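Local structure of gene product PA4716 (Pseudomonas aeruginosa, 1U0K) at residues H155-V160 against Y231-L237; L164-P170 against A194-L200; G92-W98 against L109-R113. The protein is of unknown function but belongs to the PhzF family, related to diaminopimelate epimerase, and is probably an isomerase. The contacts are given in a common frame with arbitrary orientation. Numbering follows the deposited sequence.

Contact 1: residues H155-V160 against Y231-L237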
loop_
_atom_site.group_PDB
_atom_site.type_symbol
_atom_site.label_atom_id
_atom_site.label_comp_id
_atom_site.label_asym_id
_atom_site.label_seq_id
_atom_site.Cartn_x
_atom_site.Cartn_y
_atom_site.Cartn_z
ATOM N N HIS A 155 23.126 24.992 -4.552
ATOM C CA HIS A 155 22.265 25.661 -3.584
ATOM C C HIS A 155 22.252 24.857 -2.310
ATOM O O HIS A 155 22.342 23.634 -2.355
ATOM C CB HIS A 155 20.856 25.810 -4.138
ATOM C CG HIS A 155 20.824 26.365 -5.522
ATOM N ND1 HIS A 155 20.983 27.710 -5.788
ATOM C CD2 HIS A 155 20.694 25.753 -6.722
ATOM C CE1 HIS A 155 20.926 27.900 -7.095
ATOM N NE2 HIS A 155 20.755 26.729 -7.684
ATOM N N PRO A 156 22.149 25.536 -1.175
ATOM C CA PRO A 156 22.381 24.879 0.108
ATOM C C PRO A 156 21.249 23.913 0.455
ATOM O O PRO A 156 20.084 24.316 0.403
ATOM C CB PRO A 156 22.431 26.048 1.097
ATOM C CG PRO A 156 21.636 27.150 0.445
ATOM C CD PRO A 156 21.783 26.954 -1.020
ATOM N N PRO A 157 21.563 22.659 0.765
ATOM C CA PRO A 157 20.577 21.817 1.437
ATOM C C PRO A 157 20.124 22.530 2.697
ATOM O O PRO A 157 20.940 23.124 3.407
ATOM C CB PRO A 157 21.359 20.539 1.753
ATOM C CG PRO A 157 22.391 20.487 0.689
ATOM C CD PRO A 157 22.815 21.924 0.512
ATOM N N ARG A 158 18.819 22.531 2.939
ATOM C CA ARG A 158 18.281 23.124 4.144
ATOM C C ARG A 158 17.018 22.446 4.591
ATOM O O ARG A 158 16.287 21.904 3.784
ATOM C CB ARG A 158 18.001 24.603 3.931
ATOM C CG ARG A 158 19.241 25.417 4.161
ATOM C CD ARG A 158 18.981 26.798 4.460
ATOM N NE ARG A 158 18.652 27.059 5.851
ATOM C CZ ARG A 158 18.276 28.256 6.257
ATOM N NH1 ARG A 158 18.188 29.241 5.374
ATOM N NH2 ARG A 158 17.991 28.493 7.522
ATOM N N VAL A 159 16.790 22.494 5.891
ATOM C CA VAL A 159 15.557 21.989 6.469
ATOM C C VAL A 159 14.537 23.110 6.344
ATOM O O VAL A 159 14.774 24.220 6.808
ATOM C CB VAL A 159 15.751 21.586 7.927
ATOM C CG1 VAL A 159 14.429 21.077 8.535
ATOM C CG2 VAL A 159 16.839 20.521 8.028
ATOM N N VAL A 160 13.417 22.827 5.686
ATOM C CA VAL A 160 12.351 23.807 5.487
ATOM C C VAL A 160 11.030 23.137 5.849
ATOM O O VAL A 160 10.832 21.955 5.558
ATOM C CB VAL A 160 12.313 24.327 4.039
ATOM C CG1 VAL A 160 11.314 25.463 3.903
ATOM C CG2 VAL A 160 13.715 24.813 3.592
ATOM N N TYR A 231 11.441 27.657 -0.567
ATOM C CA TYR A 231 12.877 27.535 -0.805
ATOM C C TYR A 231 13.263 28.162 -2.134
ATOM O O TYR A 231 14.194 28.967 -2.201
ATOM C CB TYR A 231 13.298 26.059 -0.809
ATOM C CG TYR A 231 14.775 25.827 -1.078
ATOM C CD1 TYR A 231 15.673 25.677 -0.031
ATOM C CD2 TYR A 231 15.259 25.744 -2.374
ATOM C CE1 TYR A 231 17.023 25.471 -0.269
ATOM C CE2 TYR A 231 16.610 25.540 -2.628
ATOM C CZ TYR A 231 17.480 25.409 -1.571
ATOM O OH TYR A 231 18.821 25.199 -1.834
ATOM N N LEU A 232 12.557 27.778 -3.195
ATOM C CA LEU A 232 12.838 28.288 -4.531
ATOM C C LEU A 232 12.722 29.813 -4.565
ATOM O O LEU A 232 13.560 30.483 -5.145
ATOM C CB LEU A 232 11.923 27.638 -5.574
ATOM C CG LEU A 232 12.133 26.134 -5.802
ATOM C CD1 LEU A 232 11.016 25.546 -6.633
ATOM C CD2 LEU A 232 13.478 25.856 -6.471
ATOM N N VAL A 233 11.714 30.357 -3.897
ATOM C CA VAL A 233 11.507 31.802 -3.855
ATOM C C VAL A 233 12.574 32.502 -2.993
ATOM O O VAL A 233 13.044 33.588 -3.338
ATOM C CB VAL A 233 10.064 32.115 -3.379
ATOM C CG1 VAL A 233 9.891 33.570 -3.006
ATOM C CG2 VAL A 233 9.083 31.731 -4.471
ATOM N N GLU A 234 12.957 31.870 -1.888
ATOM C CA GLU A 234 13.957 32.417 -0.967
ATOM C C GLU A 234 15.330 32.560 -1.639
ATOM O O GLU A 234 16.049 33.537 -1.397
ATOM C CB GLU A 234 14.060 31.527 0.281
ATOM C CG GLU A 234 15.186 31.866 1.253
ATOM C CD GLU A 234 15.088 33.272 1.807
ATOM O OE1 GLU A 234 14.041 33.616 2.399
ATOM O OE2 GLU A 234 16.071 34.036 1.654
ATOM N N TYR A 235 15.673 31.602 -2.495
ATOM C CA TYR A 235 16.986 31.563 -3.138
ATOM C C TYR A 235 16.935 32.102 -4.574
ATOM O O TYR A 235 17.849 31.873 -5.364
ATOM C CB TYR A 235 17.573 30.142 -3.052
ATOM C CG TYR A 235 17.969 29.802 -1.633
ATOM C CD1 TYR A 235 17.127 29.066 -0.805
ATOM C CD2 TYR A 235 19.171 30.271 -1.095
ATOM C CE1 TYR A 235 17.476 28.785 0.507
ATOM C CE2 TYR A 235 19.529 29.993 0.214
ATOM C CZ TYR A 235 18.684 29.251 1.012
ATOM O OH TYR A 235 19.041 28.975 2.309
ATOM N N GLY A 236 15.866 32.834 -4.889
ATOM C CA GLY A 236 15.755 33.550 -6.149
ATOM C C GLY A 236 15.600 32.674 -7.374
ATOM O O GLY A 236 15.941 33.081 -8.481
ATOM N N LEU A 237 15.093 31.461 -7.172
ATOM C CA LEU A 237 14.928 30.485 -8.240
ATOM C C LEU A 237 13.491 30.443 -8.759
ATOM O O LEU A 237 13.221 29.792 -9.759
ATOM C CB LEU A 237 15.346 29.103 -7.740
ATOM C CG LEU A 237 16.830 28.975 -7.381
ATOM C CD1 LEU A 237 17.056 27.856 -6.378
ATOM C CD2 LEU A 237 17.664 28.750 -8.629
#
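Tyr-235 lays one face of its ring over the pyrrolidine of Pro-156, with Pro-156 CG 3.5 Å from Tyr-235 CE2. The same ring meets Arg-158 at its edge: Arg-158 CD comes to 3.1 Å from Tyr-235 OH, and Arg-158 NH1 donates a nearly straight hydrogen bond of 3.2 Å to that Tyr-235 OH. The guanidinium is held from a second direction too, since its NH2 donates to the carbonyl of Gly-130.

Deeper in, Tyr-231 reaches across from the last turns of the helix. Its OH donates to Pro-156 O at 2.7 Å, a carbonyl in the loop just ahead of the strand that starts at Arg-158. Along its edge lie Val-160, with CG2 4.2 Å from Tyr-231 CD1, and His-155, whose CB sits 3.1 Å from Tyr-231 OH. Beyond this ring Leu-168 and Pro-170 of the next strand continue the packing.

At the other end Leu-237 puts its CD1 squarely over the imidazole of His-155, a CH-pi contact with Leu-237 CD1 3.9 Å from the His-155 ring centroid. Leu-237 is in position because the helix stops here in a Schellman motif: Leu-237 N bonds to Leu-232 O at 2.7 Å, Gly-236 N more weakly to Val-233 O at 3.3 Å, and Gly-236 takes the positive phi of the C-prime residue. The arrangement, the C-terminal end of helix 222-234 packed against surrounding strands, is consistent with the diaminopimelate-epimerase fold, in which each domain wraps a curled sheet around a central helix.

Contact 2: residues L164-P170 against A194-L200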
loop_
_atom_site.group_PDB
_atom_site.type_symbol
_atom_site.label_atom_id
_atom_site.label_comp_id
_atom_site.label_asym_id
_atom_site.label_seq_id
_atom_site.Cartn_x
_atom_site.Cartn_y
_atom_site.Cartn_z
ATOM N N LEU A 164 5.670 19.864 8.829
ATOM C CA LEU A 164 6.497 18.671 8.798
ATOM C C LEU A 164 7.832 19.036 8.133
ATOM O O LEU A 164 7.861 19.307 6.937
ATOM C CB LEU A 164 5.781 17.572 8.003
ATOM C CG LEU A 164 6.447 16.199 7.886
ATOM C CD1 LEU A 164 6.671 15.553 9.244
ATOM C CD2 LEU A 164 5.599 15.308 6.994
ATOM N N PRO A 165 8.919 19.058 8.899
ATOM C CA PRO A 165 10.219 19.493 8.358
ATOM C C PRO A 165 10.877 18.498 7.404
ATOM O O PRO A 165 11.092 17.336 7.751
ATOM C CB PRO A 165 11.075 19.684 9.613
ATOM C CG PRO A 165 10.473 18.786 10.643
ATOM C CD PRO A 165 9.020 18.690 10.321
ATOM N N TYR A 166 11.203 18.974 6.205
ATOM C CA TYR A 166 11.954 18.206 5.223
ATOM C C TYR A 166 13.350 18.770 5.094
ATOM O O TYR A 166 13.520 19.973 5.081
ATOM C CB TYR A 166 11.287 18.293 3.856
ATOM C CG TYR A 166 9.989 17.534 3.765
ATOM C CD1 TYR A 166 8.799 18.114 4.185
ATOM C CD2 TYR A 166 9.959 16.236 3.272
ATOM C CE1 TYR A 166 7.596 17.425 4.101
ATOM C CE2 TYR A 166 8.759 15.533 3.186
ATOM C CZ TYR A 166 7.588 16.134 3.608
ATOM O OH TYR A 166 6.400 15.445 3.531
ATOM N N LEU A 167 14.342 17.899 5.010
ATOM C CA LEU A 167 15.651 18.289 4.498
ATOM C C LEU A 167 15.505 18.315 2.986
ATOM O O LEU A 167 15.329 17.286 2.362
ATOM C CB LEU A 167 16.711 17.267 4.914
ATOM C CG LEU A 167 18.201 17.637 5.006
ATOM C CD1 LEU A 167 19.079 16.490 4.499
ATOM C CD2 LEU A 167 18.557 18.964 4.343
ATOM N N LEU A 168 15.534 19.509 2.402
ATOM C CA LEU A 168 15.541 19.654 0.957
ATOM C C LEU A 168 16.986 19.499 0.484
ATOM O O LEU A 168 17.876 20.195 0.968
ATOM C CB LEU A 168 14.975 21.014 0.547
ATOM C CG LEU A 168 13.596 21.376 1.102
ATOM C CD1 LEU A 168 13.136 22.702 0.526
ATOM C CD2 LEU A 168 12.571 20.277 0.800
ATOM N N LEU A 169 17.200 18.543 -0.415
ATOM C CA LEU A 169 18.528 18.186 -0.898
ATOM C C LEU A 169 18.600 18.450 -2.393
ATOM O O LEU A 169 18.194 17.606 -3.174
ATOM C CB LEU A 169 18.802 16.705 -0.624
ATOM C CG LEU A 169 20.262 16.277 -0.781
ATOM C CD1 LEU A 169 21.126 16.885 0.313
ATOM C CD2 LEU A 169 20.369 14.767 -0.788
ATOM N N PRO A 170 19.068 19.636 -2.796
ATOM C CA PRO A 170 19.157 19.962 -4.222
ATOM C C PRO A 170 20.161 19.076 -4.957
ATOM O O PRO A 170 21.336 19.032 -4.580
ATOM C CB PRO A 170 19.579 21.433 -4.220
ATOM C CG PRO A 170 19.214 21.936 -2.887
ATOM C CD PRO A 170 19.465 20.777 -1.961
ATOM N N ALA A 194 14.951 17.303 11.238
ATOM C CA ALA A 194 14.175 16.995 10.044
ATOM C C ALA A 194 13.541 15.610 10.152
ATOM O O ALA A 194 14.106 14.704 10.760
ATOM C CB ALA A 194 15.066 17.071 8.804
ATOM N N ALA A 195 12.369 15.473 9.556
ATOM C CA ALA A 195 11.615 14.216 9.569
ATOM C C ALA A 195 11.867 13.358 8.334
ATOM O O ALA A 195 11.951 12.132 8.445
ATOM C CB ALA A 195 10.139 14.507 9.690
ATOM N N PHE A 196 11.952 13.999 7.163
ATOM C CA PHE A 196 12.140 13.301 5.887
ATOM C C PHE A 196 13.058 14.072 4.953
ATOM O O PHE A 196 13.216 15.281 5.099
ATOM C CB PHE A 196 10.811 13.140 5.167
ATOM C CG PHE A 196 9.833 12.267 5.894
ATOM C CD1 PHE A 196 8.819 12.827 6.657
ATOM C CD2 PHE A 196 9.956 10.885 5.839
ATOM C CE1 PHE A 196 7.925 12.017 7.336
ATOM C CE2 PHE A 196 9.062 10.072 6.518
ATOM C CZ PHE A 196 8.056 10.638 7.268
ATOM N N VAL A 197 13.624 13.357 3.984
ATOM C CA VAL A 197 14.418 13.947 2.906
ATOM C C VAL A 197 13.540 14.096 1.663
ATOM O O VAL A 197 12.785 13.178 1.304
ATOM C CB VAL A 197 15.629 13.059 2.527
ATOM C CG1 VAL A 197 16.352 13.624 1.299
ATOM C CG2 VAL A 197 16.600 12.934 3.680
ATOM N N TYR A 198 13.647 15.251 1.010
ATOM C CA TYR A 198 13.005 15.502 -0.274
ATOM C C TYR A 198 14.097 15.871 -1.291
ATOM O O TYR A 198 14.735 16.915 -1.172
ATOM C CB TYR A 198 11.974 16.627 -0.146
ATOM C CG TYR A 198 11.030 16.747 -1.319
ATOM C CD1 TYR A 198 9.834 16.045 -1.351
ATOM C CD2 TYR A 198 11.326 17.573 -2.395
ATOM C CE1 TYR A 198 8.954 16.156 -2.428
ATOM C CE2 TYR A 198 10.458 17.693 -3.481
ATOM C CZ TYR A 198 9.272 16.975 -3.498
ATOM O OH TYR A 198 8.418 17.094 -4.582
ATOM N N LEU A 199 14.327 14.992 -2.260
ATOM C CA LEU A 199 15.292 15.261 -3.332
ATOM C C LEU A 199 14.683 16.239 -4.319
ATOM O O LEU A 199 13.544 16.062 -4.738
ATOM C CB LEU A 199 15.683 13.979 -4.062
ATOM C CG LEU A 199 16.232 12.816 -3.232
ATOM C CD1 LEU A 199 16.675 11.682 -4.141
ATOM C CD2 LEU A 199 17.374 13.268 -2.342
ATOM N N LEU A 200 15.455 17.255 -4.705
ATOM C CA LEU A 200 14.920 18.386 -5.457
ATOM C C LEU A 200 15.823 18.789 -6.621
ATOM O O LEU A 200 16.953 19.187 -6.409
ATOM C CB LEU A 200 14.742 19.586 -4.529
ATOM C CG LEU A 200 14.151 20.872 -5.115
ATOM C CD1 LEU A 200 12.750 20.624 -5.634
ATOM C CD2 LEU A 200 14.145 21.965 -4.068
#
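Every second residue of 165-169 turns its backbone polar groups toward 194-200, and each of these finds a partner there. Pro-165 O opens the ladder as a double acceptor, taking Ala-195 N at 2.9 Å and, weakly, Phe-196 N at 3.5 Å. Leu-167 then serves both ways: its N donates to Phe-196 O at 2.9 Å and its O receives Tyr-198 N at 3.0 Å. Leu-169 repeats the pattern, with Leu-169 N to Tyr-198 O at 3.0 Å and Leu-169 O accepting Leu-200 N at 3.2 Å. CA-H...O contacts accompany the ladder, as from Pro-170 CA to Leu-200 O and from Tyr-166 CA to Phe-196 O, both 3.2 Å.

Several of the alternate groups are served from the outer sides. Tyr-166 and Leu-168 bond through their backbones to Val-160 and Arg-158, Leu-199 to Arg-208, and Val-197 O to the hydroxyl of Thr-209. The two phenol oxygens are also matched, Tyr-166 OH with Ser-223 OG and Tyr-198 OH with Gln-248 OE1.

Side chains alternate between the faces. Leu-167, Leu-169, Val-197 and Leu-199 share one, where Leu-169 CD2 meets Leu-199 CD2 at 3.7 Å and helix 186-192, part of the crossover between these parallel strands, packs through Leu-189. Tyr-166, Leu-168 and Tyr-198 lie on the other, which faces helix 222-234. Near the start, the Leu-164 side chain is about 6 Å from that of Glu-48, the predicted active-site residue. With the inward-facing groups of 165-169 paired across the strands, the contact can be largely buried, one face aliphatic and the other apolar apart from two phenols whose hydroxyls are hydrogen-bonded.

Contact 3: residues G92-W98 against L109-R113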
loop_
_atom_site.group_PDB
_atom_site.type_symbol
_atom_site.label_atom_id
_atom_site.label_comp_id
_atom_site.label_asym_id
_atom_site.label_seq_id
_atom_site.Cartn_x
_atom_site.Cartn_y
_atom_site.Cartn_z
ATOM N N GLY A 92 -23.521 23.239 -3.618
ATOM C CA GLY A 92 -23.245 24.638 -3.896
ATOM C C GLY A 92 -22.353 24.777 -5.111
ATOM O O GLY A 92 -21.358 24.063 -5.236
ATOM N N ASP A 93 -22.703 25.695 -6.009
ATOM C CA ASP A 93 -21.936 25.913 -7.236
ATOM C C ASP A 93 -20.805 26.906 -7.022
ATOM O O ASP A 93 -19.894 27.004 -7.834
ATOM C CB ASP A 93 -22.849 26.434 -8.346
ATOM C CG ASP A 93 -23.934 25.447 -8.722
ATOM O OD1 ASP A 93 -25.055 25.548 -8.172
ATOM O OD2 ASP A 93 -23.760 24.539 -9.563
ATOM N N ASN A 94 -20.880 27.645 -5.925
ATOM C CA ASN A 94 -19.933 28.708 -5.625
ATOM C C ASN A 94 -18.708 28.206 -4.874
ATOM O O ASN A 94 -18.724 27.111 -4.301
ATOM C CB ASN A 94 -20.613 29.787 -4.777
ATOM C CG ASN A 94 -21.210 29.234 -3.475
ATOM O OD1 ASN A 94 -22.124 28.390 -3.493
ATOM N ND2 ASN A 94 -20.696 29.709 -2.341
ATOM N N GLU A 95 -17.663 29.026 -4.868
ATOM C CA GLU A 95 -16.477 28.769 -4.062
ATOM C C GLU A 95 -16.876 28.535 -2.608
ATOM O O GLU A 95 -17.732 29.232 -2.071
ATOM C CB GLU A 95 -15.500 29.945 -4.143
ATOM C CG GLU A 95 -14.171 29.693 -3.451
ATOM C CD GLU A 95 -13.195 30.844 -3.612
ATOM O OE1 GLU A 95 -13.343 31.884 -2.969
ATOM O OE2 GLU A 95 -12.200 30.660 -4.461
ATOM N N GLN A 96 -16.257 27.541 -1.984
ATOM C CA GLN A 96 -16.514 27.204 -0.591
ATOM C C GLN A 96 -15.224 27.377 0.192
ATOM O O GLN A 96 -14.141 27.147 -0.346
ATOM C CB GLN A 96 -16.994 25.756 -0.476
ATOM C CG GLN A 96 -18.245 25.447 -1.280
ATOM C CD GLN A 96 -19.471 26.181 -0.776
ATOM O OE1 GLN A 96 -19.681 26.209 0.450
ATOM N NE2 GLN A 96 -20.228 26.742 -1.607
ATOM N N HIS A 97 -15.356 27.788 1.450
ATOM C CA HIS A 97 -14.236 27.960 2.363
ATOM C C HIS A 97 -14.378 27.021 3.558
ATOM O O HIS A 97 -15.476 26.764 4.032
ATOM C CB HIS A 97 -14.156 29.412 2.841
ATOM C CG HIS A 97 -13.913 30.387 1.736
ATOM N ND1 HIS A 97 -14.920 30.845 0.914
ATOM C CD2 HIS A 97 -12.778 30.992 1.317
ATOM C CE1 HIS A 97 -14.413 31.689 0.033
ATOM N NE2 HIS A 97 -13.115 31.797 0.257
ATOM N N TRP A 98 -13.243 26.502 4.015
ATOM C CA TRP A 98 -13.175 25.479 5.052
ATOM C C TRP A 98 -12.025 25.785 5.988
ATOM O O TRP A 98 -11.046 26.407 5.591
ATOM C CB TRP A 98 -12.925 24.098 4.425
ATOM C CG TRP A 98 -13.799 23.806 3.283
ATOM C CD1 TRP A 98 -13.484 23.885 1.958
ATOM C CD2 TRP A 98 -15.164 23.389 3.349
ATOM N NE1 TRP A 98 -14.575 23.545 1.200
ATOM C CE2 TRP A 98 -15.619 23.230 2.028
ATOM C CE3 TRP A 98 -16.051 23.124 4.397
ATOM C CZ2 TRP A 98 -16.927 22.838 1.725
ATOM C CZ3 TRP A 98 -17.353 22.743 4.091
ATOM C CH2 TRP A 98 -17.770 22.600 2.772
ATOM N N LEU A 109 -8.739 26.568 3.834
ATOM C CA LEU A 109 -8.830 26.024 2.483
ATOM C C LEU A 109 -9.990 26.627 1.725
ATOM O O LEU A 109 -10.930 27.141 2.320
ATOM C CB LEU A 109 -8.993 24.503 2.515
ATOM C CG LEU A 109 -7.803 23.735 3.089
ATOM C CD1 LEU A 109 -8.053 23.353 4.519
ATOM C CD2 LEU A 109 -7.471 22.524 2.226
ATOM N N ARG A 110 -9.891 26.584 0.406
ATOM C CA ARG A 110 -10.985 26.931 -0.482
ATOM C C ARG A 110 -11.132 25.840 -1.537
ATOM O O ARG A 110 -10.166 25.177 -1.911
ATOM C CB ARG A 110 -10.733 28.294 -1.138
ATOM C CG ARG A 110 -9.596 28.337 -2.113
ATOM C CD ARG A 110 -9.353 29.732 -2.715
ATOM N NE ARG A 110 -8.422 29.677 -3.846
ATOM C CZ ARG A 110 -8.729 29.238 -5.066
ATOM N NH1 ARG A 110 -9.957 28.826 -5.363
ATOM N NH2 ARG A 110 -7.794 29.216 -6.008
ATOM N N SER A 111 -12.350 25.639 -2.002
ATOM C CA SER A 111 -12.607 24.705 -3.073
ATOM C C SER A 111 -13.601 25.261 -4.073
ATOM O O SER A 111 -14.522 25.983 -3.713
ATOM C CB SER A 111 -13.131 23.384 -2.512
ATOM O OG SER A 111 -14.308 23.596 -1.760
ATOM N N VAL A 112 -13.409 24.888 -5.331
ATOM C CA VAL A 112 -14.336 25.201 -6.406
ATOM C C VAL A 112 -14.599 23.944 -7.228
ATOM O O VAL A 112 -13.789 23.018 -7.254
ATOM C CB VAL A 112 -13.780 26.318 -7.323
ATOM C CG1 VAL A 112 -13.637 27.631 -6.552
ATOM C CG2 VAL A 112 -12.442 25.915 -7.936
ATOM N N ARG A 113 -15.747 23.901 -7.882
ATOM C CA ARG A 113 -16.018 22.849 -8.845
ATOM C C ARG A 113 -15.154 23.066 -10.078
ATOM O O ARG A 113 -14.900 24.207 -10.483
ATOM C CB ARG A 113 -17.501 22.842 -9.217
ATOM C CG ARG A 113 -18.403 22.528 -8.056
ATOM C CD ARG A 113 -19.844 22.291 -8.441
ATOM N NE ARG A 113 -20.665 22.029 -7.266
ATOM C CZ ARG A 113 -20.771 20.847 -6.658
ATOM N NH1 ARG A 113 -20.128 19.774 -7.118
ATOM N NH2 ARG A 113 -21.549 20.730 -5.591
HETATM O O HOH W 1 -17.264 26.317 -7.430
#
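Leu-109 pairs with Trp-98 through two backbone bonds, Leu-109 N to Trp-98 O and Trp-98 N to Leu-109 O, both 2.9 Å. Arg-110 comes next, in a non-hydrogen-bonded pair with His-97; its side chain runs forward along the strand so that Arg-110 NH1 forms a salt bridge with Glu-95 OE2 at 3.0 Å, while NH2 makes another with Glu-121 on the following strand. Ser-111 restores the double bonding: Ser-111 N to Gln-96 O and Gln-96 N to Ser-111 O, again 2.9 Å each. Its OG, placed with less certainty, accepts from Trp-98 NE1 at 3.0 Å on the face where helix 78-90 packs and Arg-59 makes a cation-pi contact with the indole. These are the two arms of an antiparallel beta hairpin, strands 96-101 and 106-114, lying against that helix in the manner of the diaminopimelate-epimerase fold.

Val-112 turns its CG1 to Glu-95 CG, 3.8 Å away. By Arg-113 the partner has left the sheet, and a water bridges the gap, donating to Asp-93 O at 2.7 Å and accepting from Arg-113 N at 2.9 Å. The Arg-113 side chain stretches on to the turn, where its NE donates to Gly-92 O at 3.0 Å and its NH2 adds a weak bond to Gly-92 O at 3.4 Å; Gly-92 itself has backbone angles that would jam a CB against the preceding carbonyl.

From the N terminus, contact 3 closes first: 92-98 and 109-113 are joined by only ten intervening residues. The chain then runs through strand 117-129, which pairs with both 106-114 and 158-161, so one sheet reaches all three contacts. Contact 1 opens at 155-160, contact 2 opens almost at once at 164-170 and closes at 194-200, and contact 1 closes last at 231-237; contact 2 is thus nested within it. These two touch, with a probable hydrogen bond from Leu-168 N to Arg-158 O at 2.9 Å, and together set neighbouring strands around helix 222-234. Contact 3, its centre about 31 Å from that of contact 2, lies beside helix 78-90 instead.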